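PDB 3TTY: beta-galactosidase from Bacillus circulans subsp. alkalophilus, which hydrolyses terminal beta-linked galactose from beta-galactosides, probably in the active site of its TIM barrel, as a trimer. Local coordinates for residues N438-M443 with K608-T613; D432-Q437 with G596-L601. All coordinates share one frame; numbering follows the deposited sequence.

Contact 1. Residues N438-M443 with K608-T613; sequences NIQTDM and KPLLNT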
loop_
_atom_site.group_PDB
_atom_site.type_symbol
_atom_site.label_atom_id
_atom_site.label_comp_id
_atom_site.label_asym_id
_atom_site.label_seq_id
_atom_site.Cartn_x
_atom_site.Cartn_y
_atom_site.Cartn_z
ATOM N N ASN A 438 39.126 -8.946 2.647
ATOM C CA ASN A 438 39.499 -9.800 3.767
ATOM C C ASN A 438 40.248 -9.008 4.847
ATOM O O ASN A 438 41.169 -9.517 5.492
ATOM C CB ASN A 438 40.328 -11.004 3.289
ATOM C CG ASN A 438 39.608 -11.836 2.226
ATOM O OD1 ASN A 438 38.392 -12.042 2.292
ATOM N ND2 ASN A 438 40.356 -12.308 1.239
ATOM N N ILE A 439 39.852 -7.754 5.031
ATOM C CA ILE A 439 40.409 -6.951 6.111
ATOM C C ILE A 439 39.603 -7.279 7.344
ATOM O O ILE A 439 38.391 -7.076 7.365
ATOM C CB ILE A 439 40.296 -5.429 5.842
ATOM C CG1 ILE A 439 40.895 -5.046 4.480
ATOM C CG2 ILE A 439 40.959 -4.642 6.965
ATOM C CD1 ILE A 439 42.401 -4.941 4.486
ATOM N N GLN A 440 40.266 -7.803 8.365
ATOM C CA GLN A 440 39.589 -8.177 9.594
ATOM C C GLN A 440 38.990 -6.934 10.241
ATOM O O GLN A 440 39.685 -5.941 10.458
ATOM C CB GLN A 440 40.570 -8.850 10.544
ATOM C CG GLN A 440 39.949 -9.310 11.850
ATOM C CD GLN A 440 38.999 -10.491 11.672
ATOM O OE1 GLN A 440 38.973 -11.143 10.614
ATOM N NE2 GLN A 440 38.206 -10.767 12.710
ATOM N N THR A 441 37.698 -6.986 10.544
ATOM C CA THR A 441 36.990 -5.813 11.031
ATOM C C THR A 441 36.010 -6.165 12.149
ATOM O O THR A 441 35.419 -7.249 12.158
ATOM C CB THR A 441 36.196 -5.156 9.894
ATOM O OG1 THR A 441 35.242 -6.099 9.409
ATOM C CG2 THR A 441 37.098 -4.790 8.746
ATOM N N ASP A 442 35.855 -5.251 13.099
ATOM C CA ASP A 442 34.857 -5.381 14.156
ATOM C C ASP A 442 33.786 -4.322 13.999
ATOM O O ASP A 442 34.101 -3.143 13.813
ATOM C CB ASP A 442 35.478 -5.148 15.529
ATOM C CG ASP A 442 36.454 -6.209 15.912
ATOM O OD1 ASP A 442 36.380 -7.318 15.337
ATOM O OD2 ASP A 442 37.278 -5.927 16.807
ATOM N N MET A 443 32.528 -4.740 14.111
ATOM C CA MET A 443 31.429 -3.806 14.303
ATOM C C MET A 443 31.445 -3.410 15.774
ATOM O O MET A 443 31.535 -4.274 16.647
ATOM C CB MET A 443 30.098 -4.466 13.944
ATOM C CG MET A 443 29.976 -4.861 12.482
ATOM S SD MET A 443 30.028 -3.435 11.391
ATOM C CE MET A 443 28.807 -2.387 12.181
ATOM N N LYS A 608 46.873 -5.122 6.650
ATOM C CA LYS A 608 46.895 -5.933 5.437
ATOM C C LYS A 608 45.784 -6.980 5.417
ATOM O O LYS A 608 45.360 -7.458 6.466
ATOM C CB LYS A 608 48.251 -6.638 5.322
ATOM C CG LYS A 608 49.422 -5.703 5.029
ATOM C CD LYS A 608 50.744 -6.464 4.982
ATOM C CE LYS A 608 51.882 -5.576 4.470
ATOM N NZ LYS A 608 51.992 -4.282 5.214
ATOM N N PRO A 609 45.315 -7.346 4.216
ATOM C CA PRO A 609 44.380 -8.464 4.074
ATOM C C PRO A 609 44.857 -9.699 4.827
ATOM O O PRO A 609 46.059 -9.935 4.925
ATOM C CB PRO A 609 44.397 -8.735 2.565
ATOM C CG PRO A 609 44.626 -7.386 1.974
ATOM C CD PRO A 609 45.596 -6.701 2.917
ATOM N N LEU A 610 43.915 -10.463 5.372
ATOM C CA LEU A 610 44.221 -11.757 5.953
ATOM C C LEU A 610 44.874 -12.611 4.879
ATOM O O LEU A 610 45.893 -13.265 5.111
ATOM C CB LEU A 610 42.929 -12.448 6.380
ATOM C CG LEU A 610 42.441 -12.408 7.826
ATOM C CD1 LEU A 610 43.285 -11.485 8.687
ATOM C CD2 LEU A 610 40.970 -12.006 7.858
ATOM N N LEU A 611 44.256 -12.584 3.705
ATOM C CA LEU A 611 44.593 -13.436 2.582
ATOM C C LEU A 611 44.051 -12.730 1.353
ATOM O O LEU A 611 43.077 -11.983 1.451
ATOM C CB LEU A 611 43.867 -14.768 2.734
ATOM C CG LEU A 611 44.582 -16.107 2.588
ATOM C CD1 LEU A 611 45.962 -16.109 3.237
ATOM C CD2 LEU A 611 43.700 -17.187 3.180
ATOM N N ASN A 612 44.679 -12.944 0.201
ATOM C CA ASN A 612 44.094 -12.515 -1.063
ATOM C C ASN A 612 43.332 -13.675 -1.674
ATOM O O ASN A 612 43.883 -14.762 -1.814
ATOM C CB ASN A 612 45.167 -12.010 -2.028
ATOM C CG ASN A 612 45.735 -10.672 -1.607
ATOM O OD1 ASN A 612 45.115 -9.630 -1.822
ATOM N ND2 ASN A 612 46.913 -10.693 -0.988
ATOM N N THR A 613 42.066 -13.453 -2.018
ATOM C CA THR A 613 41.228 -14.521 -2.555
ATOM C C THR A 613 40.311 -14.000 -3.643
ATOM O O THR A 613 40.089 -12.802 -3.751
ATOM C CB THR A 613 40.349 -15.180 -1.467
ATOM O OG1 THR A 613 39.463 -14.201 -0.916
ATOM C CG2 THR A 613 41.201 -15.792 -0.358
HETATM O O HOH W 1 43.216 -8.075 8.329
#
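L610 N donates a nearly straight hydrogen bond to N438 O (2.9 Å, 177° at the hydrogen), joining the turn at N438 to the irregular chain of 608-613, and the backbones come closest where I439 passes P609, 4.7 Å between CA atoms. N438, with its positive phi of 57°, is the C-prime residue of a Schellman motif ending helix 423-435. With CG anti to the carbonyl carbon (chi1 -57°), its side-chain amide ties this helix terminus to a distant loop: ND2 donates to L611 O at 2.7 Å, from above that carbonyl's plane, and to T613 OG1 at 3.0 Å, both acceptors lying in the amide plane. T613 OG1 is also hydrogen-bonded to V617 O. With OD1 accepting from V619 N, three bonds hold the amide against rotation. L610 CD2 lies 3.4 Å from N438 O and 3.5 Å from Q440 OE1, which accepts from E621 N. I439 CD1 packs on P609 CD, 4.0 Å away, the two side chains side by side and pointing the same way. A water bridges Q440 N and K608 O. This joins the turn between helix 423-435 and strand 441-444 to the linker from helix 591-604 into strand 617-624, whose V619 and E621 touch L610.

Contact 2. Residues D432-Q437 with G596-L601; sequences DALYKQ and GLIANL
L434 and I598 are the nearest CA pair of the two segments, 6.7 Å apart, while Q437 and A599 are 8.1 Å apart at CA. No hydrogen bond crosses between the segments, and the contact illustrates how one branched side chain can serve several partners. I598 places its two branches differently: CG1, anti to the carbonyl carbon (chi1 -67°), meets A433 CB at 3.6 Å, whereas CG2 meets L434 CD2, also at 3.6 Å. The leucine and isoleucine side chains cross at about a right angle, with CD2 the nearest atom of the leucine. Q437 adds a polar arm, extended beyond CG (chi2 177°), which crosses I598 obliquely. Its OE1 rests 3.8 Å from A599 CB and 3.9 Å from I598 CG2, in van der Waals contact, while NE2 is 4.1 Å from I598 CB and donates to Q595 O, one turn back along the second helix. An alanine at Q437 would probably leave Q595 O without this donor and open a gap beside I598 CG2 and A599. The contact packs the C-terminal part of helix 423-435 against helix 591-604, within the region assigned to the trimerisation domain. On other sides, Y435 lies against helix 284-296, and L597 and L601 reach V585 and Y583 of strand 580-585.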
loop_
_atom_site.group_PDB
_atom_site.type_symbol
_atom_site.label_atom_id
_atom_site.label_comp_id
_atom_site.label_asym_id
_atom_site.label_seq_id
_atom_site.Cartn_x
_atom_site.Cartn_y
_atom_site.Cartn_z
ATOM N N ASP A 432 31.158 -3.916 3.518
ATOM C CA ASP A 432 31.335 -4.698 2.299
ATOM C C ASP A 432 32.733 -4.479 1.737
ATOM O O ASP A 432 33.470 -5.430 1.485
ATOM C CB ASP A 432 30.296 -4.254 1.271
ATOM C CG ASP A 432 30.054 -5.283 0.179
ATOM O OD1 ASP A 432 30.048 -6.498 0.477
ATOM O OD2 ASP A 432 29.845 -4.869 -0.987
ATOM N N ALA A 433 33.099 -3.214 1.560
ATOM C CA ALA A 433 34.393 -2.848 1.004
ATOM C C ALA A 433 35.538 -3.503 1.767
ATOM O O ALA A 433 36.537 -3.902 1.170
ATOM C CB ALA A 433 34.558 -1.319 0.988
ATOM N N LEU A 434 35.399 -3.608 3.083
ATOM C CA LEU A 434 36.415 -4.281 3.886
ATOM C C LEU A 434 36.324 -5.788 3.651
ATOM O O LEU A 434 37.331 -6.449 3.398
ATOM C CB LEU A 434 36.247 -3.943 5.366
ATOM C CG LEU A 434 36.623 -2.501 5.768
ATOM C CD1 LEU A 434 35.811 -2.025 6.960
ATOM C CD2 LEU A 434 38.105 -2.398 6.081
ATOM N N TYR A 435 35.101 -6.309 3.725
ATOM C CA TYR A 435 34.815 -7.721 3.505
ATOM C C TYR A 435 35.501 -8.214 2.234
ATOM O O TYR A 435 36.171 -9.238 2.251
ATOM C CB TYR A 435 33.295 -7.912 3.436
ATOM C CG TYR A 435 32.766 -9.265 3.018
ATOM C CD1 TYR A 435 32.388 -10.208 3.967
ATOM C CD2 TYR A 435 32.566 -9.572 1.677
ATOM C CE1 TYR A 435 31.868 -11.445 3.594
ATOM C CE2 TYR A 435 32.053 -10.808 1.285
ATOM C CZ TYR A 435 31.703 -11.737 2.255
ATOM O OH TYR A 435 31.184 -12.956 1.887
ATOM N N LYS A 436 35.351 -7.468 1.145
ATOM C CA LYS A 436 35.883 -7.886 -0.149
ATOM C C LYS A 436 37.402 -7.982 -0.197
ATOM O O LYS A 436 37.960 -8.558 -1.130
ATOM C CB LYS A 436 35.406 -6.947 -1.248
ATOM C CG LYS A 436 33.950 -7.114 -1.609
ATOM C CD LYS A 436 33.516 -6.007 -2.564
ATOM C CE LYS A 436 32.058 -6.176 -2.964
ATOM N NZ LYS A 436 31.523 -4.965 -3.665
ATOM N N GLN A 437 38.068 -7.416 0.801
ATOM C CA GLN A 437 39.519 -7.409 0.820
ATOM C C GLN A 437 40.038 -8.256 1.968
ATOM O O GLN A 437 41.239 -8.300 2.216
ATOM C CB GLN A 437 40.067 -5.974 0.890
ATOM C CG GLN A 437 39.585 -5.107 -0.273
ATOM C CD GLN A 437 40.062 -3.662 -0.187
ATOM O OE1 GLN A 437 41.073 -3.368 0.450
ATOM N NE2 GLN A 437 39.335 -2.756 -0.833
ATOM N N GLY A 596 39.077 1.450 -3.253
ATOM C CA GLY A 596 40.300 2.234 -3.236
ATOM C C GLY A 596 40.563 2.930 -1.913
ATOM O O GLY A 596 41.670 2.847 -1.368
ATOM N N LEU A 597 39.538 3.602 -1.395
ATOM C CA LEU A 597 39.628 4.316 -0.125
ATOM C C LEU A 597 40.082 3.399 1.004
ATOM O O LEU A 597 41.054 3.683 1.712
ATOM C CB LEU A 597 38.279 4.954 0.225
ATOM C CG LEU A 597 38.289 5.816 1.493
ATOM C CD1 LEU A 597 39.294 6.945 1.333
ATOM C CD2 LEU A 597 36.903 6.367 1.835
ATOM N N ILE A 598 39.373 2.290 1.156
ATOM C CA ILE A 598 39.690 1.291 2.167
ATOM C C ILE A 598 41.109 0.762 2.035
ATOM O O ILE A 598 41.835 0.635 3.020
ATOM C CB ILE A 598 38.725 0.116 2.044
ATOM C CG1 ILE A 598 37.320 0.583 2.421
ATOM C CG2 ILE A 598 39.170 -1.032 2.918
ATOM C CD1 ILE A 598 37.227 1.183 3.804
ATOM N N ALA A 599 41.489 0.432 0.807
ATOM C CA ALA A 599 42.838 -0.031 0.522
ATOM C C ALA A 599 43.884 1.007 0.947
ATOM O O ALA A 599 44.915 0.667 1.543
ATOM C CB ALA A 599 42.972 -0.357 -0.966
ATOM N N ASN A 600 43.614 2.273 0.650
ATOM C CA ASN A 600 44.528 3.344 1.026
ATOM C C ASN A 600 44.640 3.490 2.529
ATOM O O ASN A 600 45.743 3.493 3.081
ATOM C CB ASN A 600 44.085 4.665 0.413
ATOM C CG ASN A 600 44.370 4.728 -1.058
ATOM O OD1 ASN A 600 44.933 3.791 -1.623
ATOM N ND2 ASN A 600 43.966 5.820 -1.700
ATOM N N LEU A 601 43.491 3.592 3.189
ATOM C CA LEU A 601 43.460 3.791 4.631
ATOM C C LEU A 601 44.170 2.662 5.353
ATOM O O LEU A 601 44.901 2.908 6.303
ATOM C CB LEU A 601 42.020 3.948 5.133
ATOM C CG LEU A 601 41.267 5.143 4.531
ATOM C CD1 LEU A 601 40.114 5.577 5.419
ATOM C CD2 LEU A 601 42.201 6.327 4.279
#

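Followed from the N terminus, the chain passes through 432-437 and directly into 438-443, then makes a long excursion through much of the mixed sheet before returning as 596-601 and, shortly after, 608-613. Contact 2 closes a loop of 158 intervening residues and contact 1 one of 164; because their segments alternate, the two closures cross. Their centres are about 9 Å apart, and they meet directly: P609 CB packs on Q437 O, and T441 CG2 on L434 CD1. Together they illustrate how two adjoining pieces of chain can each pair with a piece of a later region, contact 2 holding two helices together and contact 1 joining the following turn to the linker toward the C-terminal antiparallel sheet.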